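Local coordinates for protein chorismate synthase (Campylobacter jejuni, PDB 1SQ1) that probably catalyses, as a homotetramer with reduced FMN, the elimination of phosphate from 5-enolpyruvylshikimate-3-phosphate to give chorismate, at residues Arg126-Arg131 against Ser329-Ala334; Ile147-Gly152 against Leu338-Cys343; Ile178-Pro183 against Ser187-Glu192; His232-Ile237 against Leu288-Lys293. All coordinates share one frame; numbering follows the deposited sequence.

Interaction 1: Arg126-Arg131 against Ser329-Ala334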
loop_
_atom_site.group_PDB
_atom_site.type_symbol
_atom_site.label_atom_id
_atom_site.label_comp_id
_atom_site.label_asym_id
_atom_site.label_seq_id
_atom_site.Cartn_x
_atom_site.Cartn_y
_atom_site.Cartn_z
ATOM N N ARG A 126 13.856 -20.815 3.413
ATOM C CA ARG A 126 12.714 -21.640 3.821
ATOM C C ARG A 126 11.743 -20.804 4.677
ATOM O O ARG A 126 11.636 -21.000 5.893
ATOM C CB ARG A 126 13.203 -22.882 4.592
ATOM C CG ARG A 126 14.074 -22.617 5.824
ATOM C CD ARG A 126 14.816 -23.893 6.257
ATOM N NE ARG A 126 15.040 -23.990 7.706
ATOM C CZ ARG A 126 15.901 -23.248 8.406
ATOM N NH1 ARG A 126 16.653 -22.330 7.806
ATOM N NH2 ARG A 126 16.006 -23.420 9.721
ATOM N N GLU A 127 11.058 -19.867 4.009
ATOM C CA GLU A 127 10.089 -18.939 4.604
ATOM C C GLU A 127 9.280 -19.510 5.757
ATOM O O GLU A 127 8.969 -18.806 6.716
ATOM C CB GLU A 127 9.122 -18.426 3.522
ATOM C CG GLU A 127 8.797 -19.454 2.426
ATOM C CD GLU A 127 7.301 -19.711 2.232
ATOM O OE1 GLU A 127 6.656 -20.275 3.143
ATOM O OE2 GLU A 127 6.768 -19.356 1.159
ATOM N N SER A 128 8.932 -20.785 5.638
ATOM C CA SER A 128 8.160 -21.496 6.643
ATOM C C SER A 128 8.572 -21.126 8.070
ATOM O O SER A 128 7.718 -20.821 8.906
ATOM C CB SER A 128 8.327 -22.999 6.422
ATOM O OG SER A 128 7.581 -23.746 7.362
ATOM N N VAL A 129 9.880 -21.151 8.340
ATOM C CA VAL A 129 10.421 -20.818 9.663
ATOM C C VAL A 129 10.060 -19.386 10.059
ATOM O O VAL A 129 9.654 -19.122 11.195
ATOM C CB VAL A 129 11.955 -20.946 9.688
ATOM C CG1 VAL A 129 12.490 -20.536 11.057
ATOM C CG2 VAL A 129 12.356 -22.368 9.359
ATOM N N ALA A 130 10.225 -18.467 9.113
ATOM C CA ALA A 130 9.912 -17.070 9.344
ATOM C C ALA A 130 8.411 -16.891 9.602
ATOM O O ALA A 130 8.022 -16.324 10.619
ATOM C CB ALA A 130 10.357 -16.237 8.146
ATOM N N ARG A 131 7.572 -17.390 8.697
ATOM C CA ARG A 131 6.128 -17.258 8.844
ATOM C C ARG A 131 5.697 -17.665 10.243
ATOM O O ARG A 131 4.821 -17.040 10.835
ATOM C CB ARG A 131 5.415 -18.122 7.806
ATOM C CG ARG A 131 6.101 -18.124 6.438
ATOM C CD ARG A 131 5.422 -19.053 5.436
ATOM N NE ARG A 131 4.151 -18.531 4.948
ATOM C CZ ARG A 131 3.925 -18.159 3.694
ATOM N NH1 ARG A 131 2.731 -17.695 3.344
ATOM N NH2 ARG A 131 4.887 -18.257 2.787
ATOM N N SER A 329 0.291 -27.434 8.823
ATOM C CA SER A 329 -0.762 -27.072 9.760
ATOM C C SER A 329 -0.202 -26.029 10.719
ATOM O O SER A 329 -0.908 -25.093 11.104
ATOM C CB SER A 329 -1.225 -28.285 10.556
ATOM O OG SER A 329 -0.282 -28.610 11.562
ATOM N N VAL A 330 1.068 -26.186 11.099
ATOM C CA VAL A 330 1.709 -25.233 12.009
ATOM C C VAL A 330 1.803 -23.844 11.365
ATOM O O VAL A 330 1.687 -22.824 12.043
ATOM C CB VAL A 330 3.149 -25.683 12.407
ATOM C CG1 VAL A 330 3.719 -24.727 13.446
ATOM C CG2 VAL A 330 3.142 -27.100 12.941
ATOM N N VAL A 331 2.025 -23.820 10.055
ATOM C CA VAL A 331 2.135 -22.572 9.315
ATOM C C VAL A 331 0.751 -21.969 9.088
ATOM O O VAL A 331 0.581 -20.751 9.175
ATOM C CB VAL A 331 2.832 -22.788 7.960
ATOM C CG1 VAL A 331 2.834 -21.501 7.163
ATOM C CG2 VAL A 331 4.254 -23.272 8.190
ATOM N N ALA A 332 -0.236 -22.814 8.801
ATOM C CA ALA A 332 -1.594 -22.328 8.598
ATOM C C ALA A 332 -2.025 -21.570 9.855
ATOM O O ALA A 332 -2.808 -20.622 9.778
ATOM C CB ALA A 332 -2.529 -23.482 8.334
ATOM N N SER A 333 -1.508 -21.978 11.012
ATOM C CA SER A 333 -1.849 -21.289 12.255
ATOM C C SER A 333 -1.212 -19.907 12.280
ATOM O O SER A 333 -1.898 -18.908 12.476
ATOM C CB SER A 333 -1.383 -22.083 13.480
ATOM O OG SER A 333 -2.319 -23.090 13.826
ATOM N N ALA A 334 0.104 -19.861 12.072
ATOM C CA ALA A 334 0.841 -18.602 12.069
ATOM C C ALA A 334 0.182 -17.579 11.151
ATOM O O ALA A 334 -0.054 -16.445 11.552
ATOM C CB ALA A 334 2.281 -18.844 11.639
#

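Interaction 2: Ile147-Gly152 against Leu338-Cys343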
loop_
_atom_site.group_PDB
_atom_site.type_symbol
_atom_site.label_atom_id
_atom_site.label_comp_id
_atom_site.label_asym_id
_atom_site.label_seq_id
_atom_site.Cartn_x
_atom_site.Cartn_y
_atom_site.Cartn_z
ATOM N N ILE A 147 -7.976 -14.398 22.114
ATOM C CA ILE A 147 -8.310 -14.947 20.815
ATOM C C ILE A 147 -7.322 -16.096 20.651
ATOM O O ILE A 147 -6.104 -15.912 20.716
ATOM C CB ILE A 147 -8.135 -13.890 19.701
ATOM C CG1 ILE A 147 -9.145 -12.760 19.913
ATOM C CG2 ILE A 147 -8.364 -14.524 18.338
ATOM C CD1 ILE A 147 -9.069 -11.636 18.894
ATOM N N CYS A 148 -7.855 -17.294 20.470
ATOM C CA CYS A 148 -7.007 -18.458 20.338
ATOM C C CYS A 148 -7.138 -19.091 18.971
ATOM O O CYS A 148 -8.246 -19.314 18.483
ATOM C CB CYS A 148 -7.359 -19.473 21.418
ATOM S SG CYS A 148 -6.153 -20.782 21.581
ATOM N N VAL A 149 -5.995 -19.371 18.359
ATOM C CA VAL A 149 -5.957 -19.992 17.042
ATOM C C VAL A 149 -5.198 -21.312 17.141
ATOM O O VAL A 149 -4.049 -21.344 17.584
ATOM C CB VAL A 149 -5.260 -19.069 16.008
ATOM C CG1 VAL A 149 -5.172 -19.764 14.662
ATOM C CG2 VAL A 149 -6.039 -17.770 15.863
ATOM N N GLN A 150 -5.848 -22.398 16.739
ATOM C CA GLN A 150 -5.241 -23.723 16.782
ATOM C C GLN A 150 -5.630 -24.509 15.541
ATOM O O GLN A 150 -6.724 -24.328 15.008
ATOM C CB GLN A 150 -5.697 -24.461 18.040
ATOM C CG GLN A 150 -6.981 -23.898 18.645
ATOM C CD GLN A 150 -7.327 -24.525 19.983
ATOM O OE1 GLN A 150 -6.437 -24.904 20.755
ATOM N NE2 GLN A 150 -8.623 -24.619 20.276
ATOM N N SER A 151 -4.728 -25.383 15.089
ATOM C CA SER A 151 -4.939 -26.205 13.891
ATOM C C SER A 151 -4.376 -27.613 14.058
ATOM O O SER A 151 -3.542 -27.866 14.934
ATOM C CB SER A 151 -4.251 -25.564 12.685
ATOM O OG SER A 151 -4.633 -24.206 12.525
ATOM N N GLY A 152 -4.825 -28.518 13.192
ATOM C CA GLY A 152 -4.359 -29.891 13.231
ATOM C C GLY A 152 -4.758 -30.665 11.989
ATOM O O GLY A 152 -5.649 -30.235 11.260
ATOM N N LEU A 338 -1.326 -13.887 12.052
ATOM C CA LEU A 338 -0.948 -12.594 11.479
ATOM C C LEU A 338 -2.156 -11.813 10.976
ATOM O O LEU A 338 -2.330 -10.637 11.299
ATOM C CB LEU A 338 0.046 -12.788 10.337
ATOM C CG LEU A 338 1.461 -13.242 10.729
ATOM C CD1 LEU A 338 2.075 -13.946 9.551
ATOM C CD2 LEU A 338 2.337 -12.069 11.154
ATOM N N VAL A 339 -2.998 -12.465 10.187
ATOM C CA VAL A 339 -4.180 -11.793 9.673
ATOM C C VAL A 339 -5.037 -11.229 10.812
ATOM O O VAL A 339 -5.243 -10.016 10.888
ATOM C CB VAL A 339 -5.037 -12.746 8.827
ATOM C CG1 VAL A 339 -6.238 -12.006 8.269
ATOM C CG2 VAL A 339 -4.201 -13.324 7.701
ATOM N N LEU A 340 -5.535 -12.096 11.701
ATOM C CA LEU A 340 -6.378 -11.633 12.812
ATOM C C LEU A 340 -5.757 -10.494 13.622
ATOM O O LEU A 340 -6.441 -9.522 13.948
ATOM C CB LEU A 340 -6.734 -12.786 13.753
ATOM C CG LEU A 340 -7.836 -13.715 13.232
ATOM C CD1 LEU A 340 -8.068 -14.822 14.225
ATOM C CD2 LEU A 340 -9.113 -12.932 12.967
ATOM N N ALA A 341 -4.470 -10.605 13.938
ATOM C CA ALA A 341 -3.797 -9.569 14.697
ATOM C C ALA A 341 -3.694 -8.332 13.838
ATOM O O ALA A 341 -3.441 -7.237 14.336
ATOM C CB ALA A 341 -2.431 -10.031 15.101
ATOM N N ASP A 342 -3.870 -8.507 12.530
ATOM C CA ASP A 342 -3.811 -7.375 11.611
ATOM C C ASP A 342 -5.182 -6.675 11.578
ATOM O O ASP A 342 -5.248 -5.460 11.700
ATOM C CB ASP A 342 -3.374 -7.849 10.209
ATOM C CG ASP A 342 -3.197 -6.699 9.207
ATOM O OD1 ASP A 342 -3.001 -7.005 8.009
ATOM O OD2 ASP A 342 -3.254 -5.508 9.593
ATOM N N CYS A 343 -6.271 -7.431 11.450
ATOM C CA CYS A 343 -7.601 -6.814 11.422
ATOM C C CYS A 343 -7.902 -6.153 12.755
ATOM O O CYS A 343 -8.650 -5.172 12.827
ATOM C CB CYS A 343 -8.698 -7.845 11.176
ATOM S SG CYS A 343 -8.479 -8.885 9.733
#

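Interaction 3: Ile178-Pro183 against Ser187-Glu192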
loop_
_atom_site.group_PDB
_atom_site.type_symbol
_atom_site.label_atom_id
_atom_site.label_comp_id
_atom_site.label_asym_id
_atom_site.label_seq_id
_atom_site.Cartn_x
_atom_site.Cartn_y
_atom_site.Cartn_z
ATOM N N ILE A 178 1.707 -35.860 14.790
ATOM C CA ILE A 178 1.252 -35.352 13.500
ATOM C C ILE A 178 0.054 -34.405 13.609
ATOM O O ILE A 178 -0.562 -34.043 12.604
ATOM C CB ILE A 178 0.931 -36.515 12.512
ATOM C CG1 ILE A 178 -0.062 -37.491 13.136
ATOM C CG2 ILE A 178 2.205 -37.242 12.149
ATOM C CD1 ILE A 178 -0.491 -38.605 12.194
ATOM N N PHE A 179 -0.261 -33.998 14.834
ATOM C CA PHE A 179 -1.363 -33.071 15.091
ATOM C C PHE A 179 -2.729 -33.636 14.718
ATOM O O PHE A 179 -3.648 -32.888 14.381
ATOM C CB PHE A 179 -1.128 -31.752 14.341
ATOM C CG PHE A 179 0.260 -31.187 14.524
ATOM C CD1 PHE A 179 1.114 -31.034 13.430
ATOM C CD2 PHE A 179 0.731 -30.841 15.792
ATOM C CE1 PHE A 179 2.412 -30.549 13.595
ATOM C CE2 PHE A 179 2.028 -30.356 15.964
ATOM C CZ PHE A 179 2.869 -30.211 14.864
ATOM N N CYS A 180 -2.861 -34.955 14.789
ATOM C CA CYS A 180 -4.112 -35.633 14.472
ATOM C C CYS A 180 -5.271 -35.075 15.305
ATOM O O CYS A 180 -5.108 -34.820 16.493
ATOM C CB CYS A 180 -3.957 -37.135 14.740
ATOM S SG CYS A 180 -5.434 -38.139 14.398
ATOM N N LEU A 181 -6.433 -34.891 14.676
ATOM C CA LEU A 181 -7.633 -34.375 15.355
ATOM C C LEU A 181 -8.703 -35.454 15.544
ATOM O O LEU A 181 -9.752 -35.199 16.133
ATOM C CB LEU A 181 -8.244 -33.203 14.568
ATOM C CG LEU A 181 -7.436 -31.907 14.459
ATOM C CD1 LEU A 181 -8.177 -30.913 13.586
ATOM C CD2 LEU A 181 -7.205 -31.333 15.843
ATOM N N ASP A 182 -8.436 -36.647 15.025
ATOM C CA ASP A 182 -9.349 -37.782 15.136
ATOM C C ASP A 182 -8.497 -38.962 15.601
ATOM O O ASP A 182 -7.845 -39.618 14.795
ATOM C CB ASP A 182 -9.983 -38.105 13.775
ATOM C CG ASP A 182 -11.238 -38.953 13.906
ATOM O OD1 ASP A 182 -11.814 -39.365 12.878
ATOM O OD2 ASP A 182 -11.662 -39.200 15.047
ATOM N N PRO A 183 -8.490 -39.242 16.913
ATOM C CA PRO A 183 -7.712 -40.339 17.506
ATOM C C PRO A 183 -7.974 -41.732 16.932
ATOM O O PRO A 183 -7.155 -42.641 17.092
ATOM C CB PRO A 183 -8.058 -40.242 18.993
ATOM C CG PRO A 183 -9.453 -39.671 18.978
ATOM C CD PRO A 183 -9.340 -38.596 17.929
ATOM N N SER A 187 -3.607 -43.748 13.704
ATOM C CA SER A 187 -2.725 -44.846 13.306
ATOM C C SER A 187 -2.669 -44.965 11.783
ATOM O O SER A 187 -1.642 -45.339 11.222
ATOM C CB SER A 187 -3.217 -46.175 13.890
ATOM O OG SER A 187 -4.283 -46.705 13.115
ATOM N N ASP A 188 -3.782 -44.655 11.122
ATOM C CA ASP A 188 -3.854 -44.732 9.667
ATOM C C ASP A 188 -3.055 -43.603 9.020
ATOM O O ASP A 188 -2.367 -43.813 8.014
ATOM C CB ASP A 188 -5.305 -44.669 9.186
ATOM C CG ASP A 188 -6.162 -45.767 9.779
ATOM O OD1 ASP A 188 -6.921 -46.418 9.018
ATOM O OD2 ASP A 188 -6.075 -45.973 11.016
ATOM N N PHE A 189 -3.148 -42.404 9.583
ATOM C CA PHE A 189 -2.396 -41.302 9.030
ATOM C C PHE A 189 -0.914 -41.671 9.061
ATOM O O PHE A 189 -0.233 -41.592 8.039
ATOM C CB PHE A 189 -2.627 -40.019 9.833
ATOM C CG PHE A 189 -4.039 -39.506 9.780
ATOM C CD1 PHE A 189 -4.901 -39.888 8.754
ATOM C CD2 PHE A 189 -4.508 -38.628 10.748
ATOM C CE1 PHE A 189 -6.207 -39.408 8.697
ATOM C CE2 PHE A 189 -5.816 -38.143 10.694
ATOM C CZ PHE A 189 -6.663 -38.533 9.668
ATOM N N LYS A 190 -0.425 -42.090 10.229
ATOM C CA LYS A 190 0.986 -42.456 10.395
ATOM C C LYS A 190 1.444 -43.483 9.376
ATOM O O LYS A 190 2.478 -43.326 8.722
ATOM C CB LYS A 190 1.223 -43.007 11.802
ATOM C CG LYS A 190 1.057 -41.977 12.894
ATOM C CD LYS A 190 1.353 -42.560 14.252
ATOM C CE LYS A 190 1.286 -41.492 15.325
ATOM N NZ LYS A 190 1.577 -42.058 16.678
ATOM N N ASN A 191 0.659 -44.545 9.274
ATOM C CA ASN A 191 0.911 -45.636 8.355
ATOM C C ASN A 191 0.933 -45.096 6.930
ATOM O O ASN A 191 1.883 -45.343 6.186
ATOM C CB ASN A 191 -0.194 -46.678 8.525
ATOM C CG ASN A 191 -0.388 -47.523 7.300
ATOM O OD1 ASN A 191 -1.508 -47.664 6.801
ATOM N ND2 ASN A 191 0.698 -48.093 6.800
ATOM N N GLU A 192 -0.113 -44.351 6.565
ATOM C CA GLU A 192 -0.234 -43.766 5.226
ATOM C C GLU A 192 0.986 -42.917 4.890
ATOM O O GLU A 192 1.482 -42.948 3.764
ATOM C CB GLU A 192 -1.504 -42.907 5.135
ATOM C CG GLU A 192 -1.612 -42.060 3.868
ATOM C CD GLU A 192 -1.843 -42.888 2.621
ATOM O OE1 GLU A 192 -1.905 -42.314 1.512
ATOM O OE2 GLU A 192 -1.972 -44.120 2.745
#

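Interaction 4: His232-Ile237 against Leu288-Lys293. With SO4 (sulfate ion), chain B.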
loop_
_atom_site.group_PDB
_atom_site.type_symbol
_atom_site.label_atom_id
_atom_site.label_comp_id
_atom_site.label_asym_id
_atom_site.label_seq_id
_atom_site.Cartn_x
_atom_site.Cartn_y
_atom_site.Cartn_z
ATOM N N HIS A 232 -6.189 -15.601 1.207
ATOM C CA HIS A 232 -4.953 -15.125 0.610
ATOM C C HIS A 232 -3.746 -15.662 1.379
ATOM O O HIS A 232 -2.794 -16.175 0.779
ATOM C CB HIS A 232 -4.984 -13.597 0.612
ATOM C CG HIS A 232 -3.798 -12.936 -0.015
ATOM N ND1 HIS A 232 -2.509 -13.143 0.436
ATOM C CD2 HIS A 232 -3.711 -11.970 -0.958
ATOM C CE1 HIS A 232 -1.686 -12.319 -0.197
ATOM N NE2 HIS A 232 -2.394 -11.598 -1.043
ATOM N N ALA A 233 -3.788 -15.575 2.703
ATOM C CA ALA A 233 -2.678 -16.068 3.509
ATOM C C ALA A 233 -2.563 -17.602 3.495
ATOM O O ALA A 233 -1.461 -18.127 3.519
ATOM C CB ALA A 233 -2.801 -15.554 4.938
ATOM N N LEU A 234 -3.695 -18.309 3.448
ATOM C CA LEU A 234 -3.698 -19.767 3.428
ATOM C C LEU A 234 -3.337 -20.348 2.043
ATOM O O LEU A 234 -2.450 -21.207 1.947
ATOM C CB LEU A 234 -5.058 -20.294 3.909
ATOM C CG LEU A 234 -5.362 -20.037 5.399
ATOM C CD1 LEU A 234 -6.778 -20.513 5.802
ATOM C CD2 LEU A 234 -4.316 -20.761 6.240
HETATM N N MSE A 235 -4.007 -19.896 0.977
HETATM C CA MSE A 235 -3.698 -20.370 -0.390
HETATM C C MSE A 235 -2.230 -20.083 -0.675
HETATM O O MSE A 235 -1.570 -20.831 -1.392
HETATM C CB MSE A 235 -4.536 -19.634 -1.449
HETATM C CG MSE A 235 -5.906 -20.225 -1.796
HETATM SE SE MSE A 235 -5.850 -21.912 -2.738
HETATM C CE MSE A 235 -4.097 -21.709 -3.511
ATOM N N GLY A 236 -1.733 -18.978 -0.125
ATOM C CA GLY A 236 -0.344 -18.607 -0.330
ATOM C C GLY A 236 0.652 -19.618 0.219
ATOM O O GLY A 236 1.803 -19.680 -0.222
ATOM N N ILE A 237 0.210 -20.408 1.191
ATOM C CA ILE A 237 1.064 -21.412 1.795
ATOM C C ILE A 237 1.473 -22.450 0.759
ATOM O O ILE A 237 0.686 -22.806 -0.120
ATOM C CB ILE A 237 0.353 -22.131 2.952
ATOM C CG1 ILE A 237 -0.007 -21.118 4.038
ATOM C CG2 ILE A 237 1.249 -23.257 3.483
ATOM C CD1 ILE A 237 -0.568 -21.708 5.316
ATOM N N LEU A 288 -11.936 -22.845 9.507
ATOM C CA LEU A 288 -11.138 -22.733 8.294
ATOM C C LEU A 288 -10.495 -24.054 7.940
ATOM O O LEU A 288 -9.911 -24.702 8.794
ATOM C CB LEU A 288 -10.025 -21.701 8.495
ATOM C CG LEU A 288 -10.449 -20.382 9.113
ATOM C CD1 LEU A 288 -9.270 -19.434 9.155
ATOM C CD2 LEU A 288 -11.594 -19.811 8.309
ATOM N N LYS A 289 -10.587 -24.458 6.682
ATOM C CA LYS A 289 -9.965 -25.706 6.289
ATOM C C LYS A 289 -9.015 -25.478 5.128
ATOM O O LYS A 289 -9.401 -24.892 4.115
ATOM C CB LYS A 289 -11.026 -26.738 5.915
ATOM C CG LYS A 289 -12.124 -26.933 6.942
ATOM C CD LYS A 289 -12.967 -28.115 6.544
ATOM C CE LYS A 289 -14.273 -28.188 7.316
ATOM N NZ LYS A 289 -15.202 -27.074 6.928
ATOM N N THR A 290 -7.772 -25.934 5.292
ATOM C CA THR A 290 -6.725 -25.800 4.275
ATOM C C THR A 290 -6.269 -27.175 3.779
ATOM O O THR A 290 -5.754 -27.991 4.552
ATOM C CB THR A 290 -5.488 -25.093 4.834
ATOM O OG1 THR A 290 -5.872 -23.834 5.379
ATOM C CG2 THR A 290 -4.476 -24.860 3.743
ATOM N N TYR A 291 -6.430 -27.414 2.483
ATOM C CA TYR A 291 -6.043 -28.680 1.880
ATOM C C TYR A 291 -4.696 -28.649 1.184
ATOM O O TYR A 291 -4.493 -27.930 0.212
ATOM C CB TYR A 291 -7.120 -29.105 0.900
ATOM C CG TYR A 291 -8.448 -29.251 1.576
ATOM C CD1 TYR A 291 -8.775 -30.412 2.267
ATOM C CD2 TYR A 291 -9.354 -28.202 1.586
ATOM C CE1 TYR A 291 -9.974 -30.520 2.954
ATOM C CE2 TYR A 291 -10.553 -28.299 2.272
ATOM C CZ TYR A 291 -10.854 -29.457 2.953
ATOM O OH TYR A 291 -12.026 -29.536 3.652
ATOM N N PHE A 292 -3.782 -29.460 1.687
ATOM C CA PHE A 292 -2.451 -29.545 1.133
ATOM C C PHE A 292 -2.298 -30.689 0.132
ATOM O O PHE A 292 -2.811 -31.797 0.334
ATOM C CB PHE A 292 -1.434 -29.731 2.252
ATOM C CG PHE A 292 -1.234 -28.514 3.110
ATOM C CD1 PHE A 292 -2.216 -28.104 4.009
ATOM C CD2 PHE A 292 -0.036 -27.814 3.060
ATOM C CE1 PHE A 292 -2.010 -27.018 4.835
ATOM C CE2 PHE A 292 0.180 -26.724 3.883
ATOM C CZ PHE A 292 -0.806 -26.326 4.779
ATOM N N LYS A 293 -1.574 -30.418 -0.949
ATOM C CA LYS A 293 -1.334 -31.432 -1.966
ATOM C C LYS A 293 -0.079 -32.184 -1.558
ATOM O O LYS A 293 0.650 -31.748 -0.662
ATOM C CB LYS A 293 -1.111 -30.781 -3.330
ATOM C CG LYS A 293 0.266 -30.147 -3.516
ATOM C CD LYS A 293 0.427 -29.510 -4.902
ATOM C CE LYS A 293 1.840 -28.969 -5.098
ATOM N NZ LYS A 293 2.082 -28.576 -6.508
HETATM S S SO4 B . 2.264 -24.713 -4.690
HETATM O O1 SO4 B . 3.673 -25.047 -4.388
HETATM O O2 SO4 B . 2.195 -23.640 -5.719
HETATM O O3 SO4 B . 1.562 -25.907 -5.202
HETATM O O4 SO4 B . 1.600 -24.235 -3.460
#

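Interaction 1: Arg126-Arg131 against Ser329-Ala334
Two helices meet here: the first turn of helix 128-143 lies against helix 325-346, and Val331 of the second presents one methyl to Ser128 and the other to Arg131. CG2 of Val331 lies 3.5 Å from Ser128 OG, a van der Waals approach; the hydrogen bond of that hydroxyl is with NE of Arg46, a predicted NADP-binding residue. CG1 takes the aliphatic end of Arg131, 4.0 Å from CD, and comes within 3.9 Å of NE, approaching the guanidinium at a slant. The split follows from the valine torsion: chi1 of 175° sets CG1 trans to the backbone N, and the two branches diverge toward the two partners. One turn further along, Ala334 turns its methyl onto the backbone carbonyl of Arg131, where the two helices come closest, with CA atoms of Arg131 and Ala334 6.3 Å apart. Glu127 is at the N-cap of helix 128-143, so it is the opening turn of that helix that lies against the first half of the long helix 325-346. Arg131 bends at chi3 (73°), leaving CD and NE beside Val331 CG1 while the rest of the guanidinium continues past it; its side chain also packs on Met335 and on Tyr223 of the second subunit.

Interaction 2: Ile147-Gly152 against Leu338-Cys343
Leu340 of helix 325-346 makes the whole of this contact with one methyl, CD1, which reaches to Ile147, just before strand 148-156, and Val149 within it. The interaction across the two segments is purely apolar. CD1 lies 3.9 Å from Val149 CG2 and 4.1 Å from Ile147 CG2, so one branch of each beta-branched residue receives it. The leucine extends from the helix with CD1 opposite CA (chi2 179°), which carries that methyl to the far end of the side chain and spans a backbone gap of 8.9 Å between the CA atoms of Ile147 and Leu340. Ile147 and Val149 can both serve because alternate residues of an extended chain face the same way; Cys148, between them, points from the helix toward the exposed side. Only about 90 Å² is buried between the segments, a light touch within a larger core.

The polar groups of the two segments find their partners elsewhere. Ser151 OG bonds to Ser333 OG on the same helix and to Thr209 OG1 on the adjoining strand. The buried carboxylate of Asp342 is met by Lys229, in a salt bridge, and by backbone N-H groups of Arg7 and Leu8.

Helix 325-346 thus lies over one face of the antiparallel sheet to which strand 148-156 belongs. Strand 205-212 pairs with that strand and gives Val211 to both Val149 and Leu340, helix 128-143 adds Leu142 against Ile147 and Leu340, and helix 226-235 packs along Val339 and Cys343.

Interaction 3: Ile178-Pro183 against Ser187-Glu192
Phe189 turns its ring toward the loop 178-183, and Ile178 and Cys180 meet it in different ways. Ile178 arrives at the edge of the ring, near its plane, with CD1 3.5 Å from Phe189 CB, so that the contact falls on the root of the side chain. Cys180 lies by the CD2-CE2 side of the ring, with SG 3.7 Å from Phe189 CE2. This is an oblique Cys sulfur-aromatic contact, the sulfur 4.8 Å from the ring centroid and 66° off the ring normal, although SG is crowded by a neighbour in the model and its exact position is less certain.

Ile178 places CG1 between its backbone N and carbonyl carbon (chi1 54°), and the chain then runs straight on to CD1. That terminal methyl fits against two successive helix residues, since it also lies 3.8 Å from Lys190 CG. The lysine lends only its aliphatic root to the contact; its fully extended chain carries NZ on to salt bridges with Glu177 and Glu186. On the helix itself Ser187 OG donates to Asp188 OD2.

Beyond the pair, Phe189 also packs on Phe159, and Cys180 on Phe172 of helix 170-175. Helix 186-198 is therefore folded back on the loop that leads into it. The contact between the segments is apolar, with a probable sulfur-aromatic component as far as the placing of SG can be trusted, which suggests that shape and burial hold the two together, with charge confined to the lysine end at the partly exposed border.

Interaction 4: His232-Ile237 against Leu288-Lys293
The oddity here is a hydroxyl set against a leucine: Thr290 directs OG1, and not its methyl, into the side chain of Leu234. OG1 lies 3.5 Å from CD1 of Leu234. The oxygen sits over the branch point CG, on the side to which the three carbons bonded to CG lean, and is nearly equally close to CB, CD1 and CD2. The threonine torsion explains it: chi1 of -55° brings OG1 beside the backbone N and leaves CG2 turned elsewhere. Leu234 CD1 also faces Leu288 CD1, more loosely, at 4.3 Å.

Helix 226-235 packs here over strand 286-292 of the antiparallel sheet, and alternate strand residues Leu288 and Thr290 turn to it, while Lys289 between them points off to the other face. Further along the chain, Ile237 CG2 touches the Phe292 ring, 3.7 Å from CE2 and 3.9 Å from CZ, meeting it at a slant. Helix 325-346 adds to the same core, with Ala332 on Leu234 and Val331 on Ile237.

Lys293, just after the strand, is predicted to bind FMN. It stretches out to a sulfate, NZ making a weak hydrogen bond of 3.0 Å to O3, and Ala239 N together with Gly278 N of the second subunit also bond to that ion. The sulfate probably came from the crystallisation medium; its position is consistent with an anion-binding spot at the predicted flavin site.

In the fold
Helix 325-346 ties most of this together: it carries one segment of interactions 1 and 2 and packs on interaction 4, whose strand 286-292 belongs to the same antiparallel sheet as strand 148-156 of interaction 2. Centres of interactions 1, 2 and 4 lie about 11 to 14 Å apart. Interaction 3 sits at the periphery, about 20 to 24 Å from the others; it touches interaction 1 through Phe179 against Ser329 and Val330 and interaction 2 through Leu181 and Phe179 against Gly152, but not interaction 4. Along the chain, interactions 1 and 2 alternate their segments, and both loops enclose interactions 3 and 4, which follow in series. Interactions 1 and 4 both touch the second subunit, near predicted cofactor-binding residues, so core and subunit interface converge there.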